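PDB 1ZBM: 1,4-dihydroxy-6-naphtoate synthase from Archaeoglobus fulgidus, which probably converts cyclic dehypoxanthinylfutalosinate into 1,4-dihydroxy-6-naphthoate, releasing dihydroxyacetone, a step in the biosynthesis of menaquinone. Local coordinates for residues 22-27 and 210-215; 27-32 and 202-207. One frame throughout, in Å; residues are numbered along the deposited sequence.

Interaction 1 of 2, residues 22-27 and 210-215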
loop_
_atom_site.group_PDB
_atom_site.type_symbol
_atom_site.label_atom_id
_atom_site.label_comp_id
_atom_site.label_asym_id
_atom_site.label_seq_id
_atom_site.Cartn_x
_atom_site.Cartn_y
_atom_site.Cartn_z
ATOM N N ASP A 22 -0.348 -5.188 6.872
ATOM C CA ASP A 22 0.165 -4.137 7.748
ATOM C C ASP A 22 0.275 -4.587 9.208
ATOM O O ASP A 22 1.318 -4.417 9.833
ATOM C CB ASP A 22 -0.715 -2.890 7.645
ATOM C CG ASP A 22 -0.187 -1.747 8.457
ATOM O OD1 ASP A 22 -0.210 -1.833 9.709
ATOM O OD2 ASP A 22 0.262 -0.749 7.854
ATOM N N ALA A 23 -0.798 -5.155 9.751
ATOM C CA ALA A 23 -0.791 -5.626 11.131
ATOM C C ALA A 23 0.327 -6.653 11.289
ATOM O O ALA A 23 1.011 -6.706 12.314
ATOM C CB ALA A 23 -2.144 -6.263 11.472
ATOM N N PHE A 24 0.493 -7.470 10.253
ATOM C CA PHE A 24 1.512 -8.510 10.201
ATOM C C PHE A 24 2.888 -7.871 10.411
ATOM O O PHE A 24 3.611 -8.221 11.343
ATOM C CB PHE A 24 1.428 -9.208 8.834
ATOM C CG PHE A 24 2.398 -10.340 8.653
ATOM C CD1 PHE A 24 2.172 -11.578 9.251
ATOM C CD2 PHE A 24 3.548 -10.164 7.895
ATOM C CE1 PHE A 24 3.074 -12.640 9.078
ATOM C CE2 PHE A 24 4.458 -11.215 7.716
ATOM C CZ PHE A 24 4.222 -12.454 8.318
HETATM N N MSE A 25 3.218 -6.914 9.548
HETATM C CA MSE A 25 4.479 -6.185 9.600
HETATM C C MSE A 25 4.699 -5.488 10.951
HETATM O O MSE A 25 5.801 -5.535 11.517
HETATM C CB MSE A 25 4.500 -5.153 8.467
HETATM C CG MSE A 25 5.788 -4.370 8.316
HETATM SE SE MSE A 25 5.555 -2.871 7.069
HETATM C CE MSE A 25 4.703 -3.850 5.615
ATOM N N PHE A 26 3.648 -4.866 11.482
ATOM C CA PHE A 26 3.748 -4.145 12.763
ATOM C C PHE A 26 3.490 -4.951 14.033
ATOM O O PHE A 26 3.602 -4.409 15.131
ATOM C CB PHE A 26 2.803 -2.940 12.786
ATOM C CG PHE A 26 3.295 -1.759 12.003
ATOM C CD1 PHE A 26 2.939 -1.594 10.676
ATOM C CD2 PHE A 26 4.080 -0.787 12.610
ATOM C CE1 PHE A 26 3.353 -0.471 9.961
ATOM C CE2 PHE A 26 4.504 0.341 11.909
ATOM C CZ PHE A 26 4.136 0.501 10.585
ATOM N N TYR A 27 3.152 -6.231 13.890
ATOM C CA TYR A 27 2.873 -7.073 15.050
ATOM C C TYR A 27 3.913 -6.995 16.168
ATOM O O TYR A 27 3.568 -6.751 17.322
ATOM C CB TYR A 27 2.708 -8.536 14.631
ATOM C CG TYR A 27 2.686 -9.473 15.813
ATOM C CD1 TYR A 27 3.841 -10.142 16.222
ATOM C CD2 TYR A 27 1.529 -9.628 16.576
ATOM C CE1 TYR A 27 3.842 -10.935 17.364
ATOM C CE2 TYR A 27 1.524 -10.416 17.718
ATOM C CZ TYR A 27 2.680 -11.065 18.107
ATOM O OH TYR A 27 2.661 -11.847 19.241
ATOM N N PHE A 210 10.901 -9.924 12.361
ATOM C CA PHE A 210 10.222 -10.772 13.339
ATOM C C PHE A 210 9.023 -11.476 12.698
ATOM O O PHE A 210 8.774 -12.653 12.960
ATOM C CB PHE A 210 9.726 -9.949 14.535
ATOM C CG PHE A 210 9.001 -10.773 15.572
ATOM C CD1 PHE A 210 9.675 -11.260 16.692
ATOM C CD2 PHE A 210 7.652 -11.099 15.402
ATOM C CE1 PHE A 210 9.022 -12.066 17.628
ATOM C CE2 PHE A 210 6.983 -11.905 16.327
ATOM C CZ PHE A 210 7.671 -12.390 17.445
ATOM N N ALA A 211 8.280 -10.747 11.868
ATOM C CA ALA A 211 7.110 -11.305 11.210
ATOM C C ALA A 211 7.447 -12.483 10.294
ATOM O O ALA A 211 6.731 -13.488 10.271
ATOM C CB ALA A 211 6.377 -10.216 10.426
ATOM N N ILE A 212 8.534 -12.365 9.543
ATOM C CA ILE A 212 8.957 -13.428 8.631
ATOM C C ILE A 212 9.400 -14.700 9.360
ATOM O O ILE A 212 9.141 -15.807 8.891
ATOM C CB ILE A 212 10.119 -12.944 7.721
ATOM C CG1 ILE A 212 9.624 -11.796 6.838
ATOM C CG2 ILE A 212 10.624 -14.090 6.852
ATOM C CD1 ILE A 212 8.448 -12.165 5.961
ATOM N N GLU A 213 10.073 -14.530 10.497
ATOM C CA GLU A 213 10.562 -15.645 11.306
ATOM C C GLU A 213 9.467 -16.243 12.168
ATOM O O GLU A 213 9.623 -17.326 12.724
ATOM C CB GLU A 213 11.708 -15.175 12.197
ATOM C CG GLU A 213 12.920 -14.674 11.419
ATOM C CD GLU A 213 13.959 -14.022 12.309
ATOM O OE1 GLU A 213 14.339 -14.618 13.352
ATOM O OE2 GLU A 213 14.422 -12.910 11.955
ATOM N N ASN A 214 8.355 -15.526 12.273
ATOM C CA ASN A 214 7.225 -15.979 13.067
ATOM C C ASN A 214 5.959 -15.636 12.306
ATOM O O ASN A 214 5.110 -14.905 12.799
ATOM C CB ASN A 214 7.226 -15.273 14.420
ATOM C CG ASN A 214 8.508 -15.496 15.189
ATOM O OD1 ASN A 214 8.776 -16.595 15.686
ATOM N ND2 ASN A 214 9.315 -14.451 15.284
ATOM N N PRO A 215 5.815 -16.180 11.092
ATOM C CA PRO A 215 4.642 -15.918 10.257
ATOM C C PRO A 215 3.312 -16.293 10.891
ATOM O O PRO A 215 2.325 -15.571 10.743
ATOM C CB PRO A 215 4.934 -16.727 8.998
ATOM C CG PRO A 215 5.668 -17.907 9.540
ATOM C CD PRO A 215 6.638 -17.255 10.506
#

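Interaction 2 of 2, residues 27-32 and 202-207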
loop_
_atom_site.group_PDB
_atom_site.type_symbol
_atom_site.label_atom_id
_atom_site.label_comp_id
_atom_site.label_asym_id
_atom_site.label_seq_id
_atom_site.Cartn_x
_atom_site.Cartn_y
_atom_site.Cartn_z
ATOM N N TYR A 27 3.152 -6.231 13.890
ATOM C CA TYR A 27 2.873 -7.073 15.050
ATOM C C TYR A 27 3.913 -6.995 16.168
ATOM O O TYR A 27 3.568 -6.751 17.322
ATOM C CB TYR A 27 2.708 -8.536 14.631
ATOM C CG TYR A 27 2.686 -9.473 15.813
ATOM C CD1 TYR A 27 3.841 -10.142 16.222
ATOM C CD2 TYR A 27 1.529 -9.628 16.576
ATOM C CE1 TYR A 27 3.842 -10.935 17.364
ATOM C CE2 TYR A 27 1.524 -10.416 17.718
ATOM C CZ TYR A 27 2.680 -11.065 18.107
ATOM O OH TYR A 27 2.661 -11.847 19.241
ATOM N N ALA A 28 5.177 -7.214 15.829
ATOM C CA ALA A 28 6.237 -7.183 16.828
ATOM C C ALA A 28 6.284 -5.852 17.575
ATOM O O ALA A 28 6.512 -5.817 18.787
ATOM C CB ALA A 28 7.595 -7.457 16.168
HETATM N N MSE A 29 6.071 -4.759 16.848
HETATM C CA MSE A 29 6.116 -3.435 17.455
HETATM C C MSE A 29 4.877 -3.139 18.298
HETATM O O MSE A 29 4.983 -2.559 19.378
HETATM C CB MSE A 29 6.281 -2.365 16.376
HETATM C CG MSE A 29 6.701 -1.002 16.912
HETATM SE SE MSE A 29 6.852 0.342 15.505
HETATM C CE MSE A 29 8.604 -0.135 14.818
ATOM N N THR A 30 3.711 -3.546 17.811
ATOM C CA THR A 30 2.465 -3.318 18.526
ATOM C C THR A 30 2.319 -4.194 19.780
ATOM O O THR A 30 1.398 -3.996 20.579
ATOM C CB THR A 30 1.247 -3.553 17.607
ATOM O OG1 THR A 30 1.363 -4.833 16.972
ATOM C CG2 THR A 30 1.160 -2.469 16.541
ATOM N N HIS A 31 3.217 -5.159 19.961
ATOM C CA HIS A 31 3.146 -6.026 21.134
ATOM C C HIS A 31 4.371 -5.951 22.029
ATOM O O HIS A 31 4.760 -6.945 22.637
ATOM C CB HIS A 31 2.906 -7.480 20.723
ATOM C CG HIS A 31 1.511 -7.750 20.258
ATOM N ND1 HIS A 31 0.977 -7.161 19.132
ATOM C CD2 HIS A 31 0.532 -8.527 20.777
ATOM C CE1 HIS A 31 -0.274 -7.563 18.979
ATOM N NE2 HIS A 31 -0.567 -8.393 19.965
ATOM N N GLY A 32 4.968 -4.768 22.108
ATOM C CA GLY A 32 6.129 -4.574 22.954
ATOM C C GLY A 32 7.238 -5.586 22.761
ATOM O O GLY A 32 8.055 -5.782 23.661
ATOM N N ARG A 202 15.442 1.289 12.771
ATOM C CA ARG A 202 15.915 0.069 13.428
ATOM C C ARG A 202 14.748 -0.741 13.980
ATOM O O ARG A 202 14.684 -1.954 13.789
ATOM C CB ARG A 202 16.880 0.408 14.577
ATOM C CG ARG A 202 17.490 -0.826 15.268
ATOM C CD ARG A 202 18.347 -0.445 16.480
ATOM N NE ARG A 202 17.504 0.023 17.588
ATOM C CZ ARG A 202 16.740 -0.775 18.332
ATOM N NH1 ARG A 202 16.717 -2.081 18.102
ATOM N NH2 ARG A 202 15.981 -0.265 19.286
ATOM N N ALA A 203 13.822 -0.068 14.655
ATOM C CA ALA A 203 12.675 -0.741 15.234
ATOM C C ALA A 203 11.764 -1.279 14.148
ATOM O O ALA A 203 11.170 -2.349 14.295
ATOM C CB ALA A 203 11.904 0.211 16.130
HETATM N N MSE A 204 11.651 -0.533 13.054
HETATM C CA MSE A 204 10.788 -0.935 11.947
HETATM C C MSE A 204 11.314 -2.212 11.308
HETATM O O MSE A 204 10.554 -3.152 11.066
HETATM C CB MSE A 204 10.709 0.189 10.906
HETATM C CG MSE A 204 9.630 -0.005 9.851
HETATM SE SE MSE A 204 7.798 0.030 10.528
HETATM C CE MSE A 204 7.303 -1.841 10.261
ATOM N N ARG A 205 12.615 -2.246 11.038
ATOM C CA ARG A 205 13.240 -3.423 10.428
ATOM C C ARG A 205 13.104 -4.650 11.311
ATOM O O ARG A 205 12.821 -5.751 10.832
ATOM C CB ARG A 205 14.718 -3.161 10.159
ATOM C CG ARG A 205 14.946 -2.303 8.946
ATOM C CD ARG A 205 16.415 -2.051 8.711
ATOM N NE ARG A 205 16.619 -1.487 7.378
ATOM C CZ ARG A 205 17.629 -0.697 7.046
ATOM N NH1 ARG A 205 18.541 -0.366 7.950
ATOM N NH2 ARG A 205 17.718 -0.241 5.811
ATOM N N GLU A 206 13.295 -4.455 12.608
ATOM C CA GLU A 206 13.188 -5.564 13.524
ATOM C C GLU A 206 11.783 -6.132 13.522
ATOM O O GLU A 206 11.599 -7.350 13.573
ATOM C CB GLU A 206 13.550 -5.130 14.936
ATOM C CG GLU A 206 13.683 -6.301 15.886
ATOM C CD GLU A 206 14.087 -5.876 17.269
ATOM O OE1 GLU A 206 15.071 -5.106 17.391
ATOM O OE2 GLU A 206 13.426 -6.321 18.236
ATOM N N SER A 207 10.780 -5.262 13.454
ATOM C CA SER A 207 9.400 -5.736 13.473
ATOM C C SER A 207 9.061 -6.590 12.243
ATOM O O SER A 207 8.333 -7.585 12.339
ATOM C CB SER A 207 8.437 -4.548 13.582
ATOM O OG SER A 207 7.140 -4.991 13.960
HETATM O O HOH W 1 6.028 -8.001 13.309
#

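Interaction 1 of 2, residues 22-27 and 210-215
F24 and A211 meet at the centre of this contact, ring against methyl. CG of F24 is anti to the backbone N (chi1 -178°), and the end of the ring comes close to the last turn of helix 194-213. Past CB and CG, the two sides of the ring fare differently. CD2 lies 3.8 Å from CB of A211, and CE2 is nearer to that methyl at 3.5 Å. CB of A211 sits over one face of the ring, offset toward the rim, in a CH-pi contact. At the tip, CZ comes 3.3 Å from the carbonyl O of A211. CE1 lies 3.5 Å from O of P215, which approaches the ring edge in its plane. CD1 of I212 adds a looser touch at the edge.

Y27, one turn on, meets F210. Their side chains cross obliquely, with ring planes at 31°. CE2 of F210 reaches the edge of the Y27 ring, 3.4 Å from CE1 of Y27. The F210 ring is also covered on one face by ND2 of N214, whose amide bonds to O of F210 at 3.0 Å. The polar end of Y27 is held by E217.

A218 and V242 also touch F24. The ring thus packs where helix 194-213 gives way to helix 215-222, which begins at P215. This is helix packing in a fold of the periplasmic-binding-protein type, away from the predicted active site.

Interaction 2 of 2, residues 27-32 and 202-207
S207 reaches A28 and M29 with its hydroxyl, at the one close approach of the two backbones. Its OG is anti to the backbone N (chi1 -164°) and lies 3.3 Å from CB of A28. It also accepts a hydrogen bond from N of M29, at 3.1 Å and with a bent N-H...O angle of 135°. Helix 20-30 is kinked here, and neither N of A28 nor N of M29 bonds to the turn before. A water serves N of A28 instead, at 2.8 Å. The same OG bonds to O of M25, so the hydroxyl sits between a carbonyl and an amide that the kink leaves unjoined. An alanine here would keep the CB packing but would probably leave N of M29 and O of M25 without this mate.

M29 makes the other tight part. Its chain is extended as far as SE, then bends at chi3 (-80°) and lays CE against helix 194-213. There CE is 3.4 Å from C of A203 and 3.6 Å from its CB. SE of M204 is a looser neighbour, 4.4 Å from CE of M29.

The far sides are more open. R202 is exposed and bridges along its own helix to E206, with NH1 3.5 Å from OE1. H31 is exposed too, and CE2 of Y27 lies over the centre of one face of its ring.

V34 touches A28, M29, A203 and E206 together. M29 continues to I40 and H42 on strand 39-44, while M204 rests on A81 of strand 76-86. The helix pair therefore reaches both outermost strands of one mixed sheet.

In the fold
Interactions 1 and 2 are successive parts of one interface between helix 20-30 and helix 194-213, with centres about 8 Å apart. They share Y27. Along the chain the order is 22-27, 27-32, then 202-207 and 210-215, and both segments of interaction 2 fall between the outer ends of interaction 1. The two touch where CB of A28 packs on CG of F210, 3.7 Å away, and where CG of M25 meets CE of M204. Interaction 1 leads on to helix 215-222, and interaction 2 to the sheet containing strands 11-16 and 181-189. Together they pack an early helix against a late one, so that distant parts of the chain build one region of the fold.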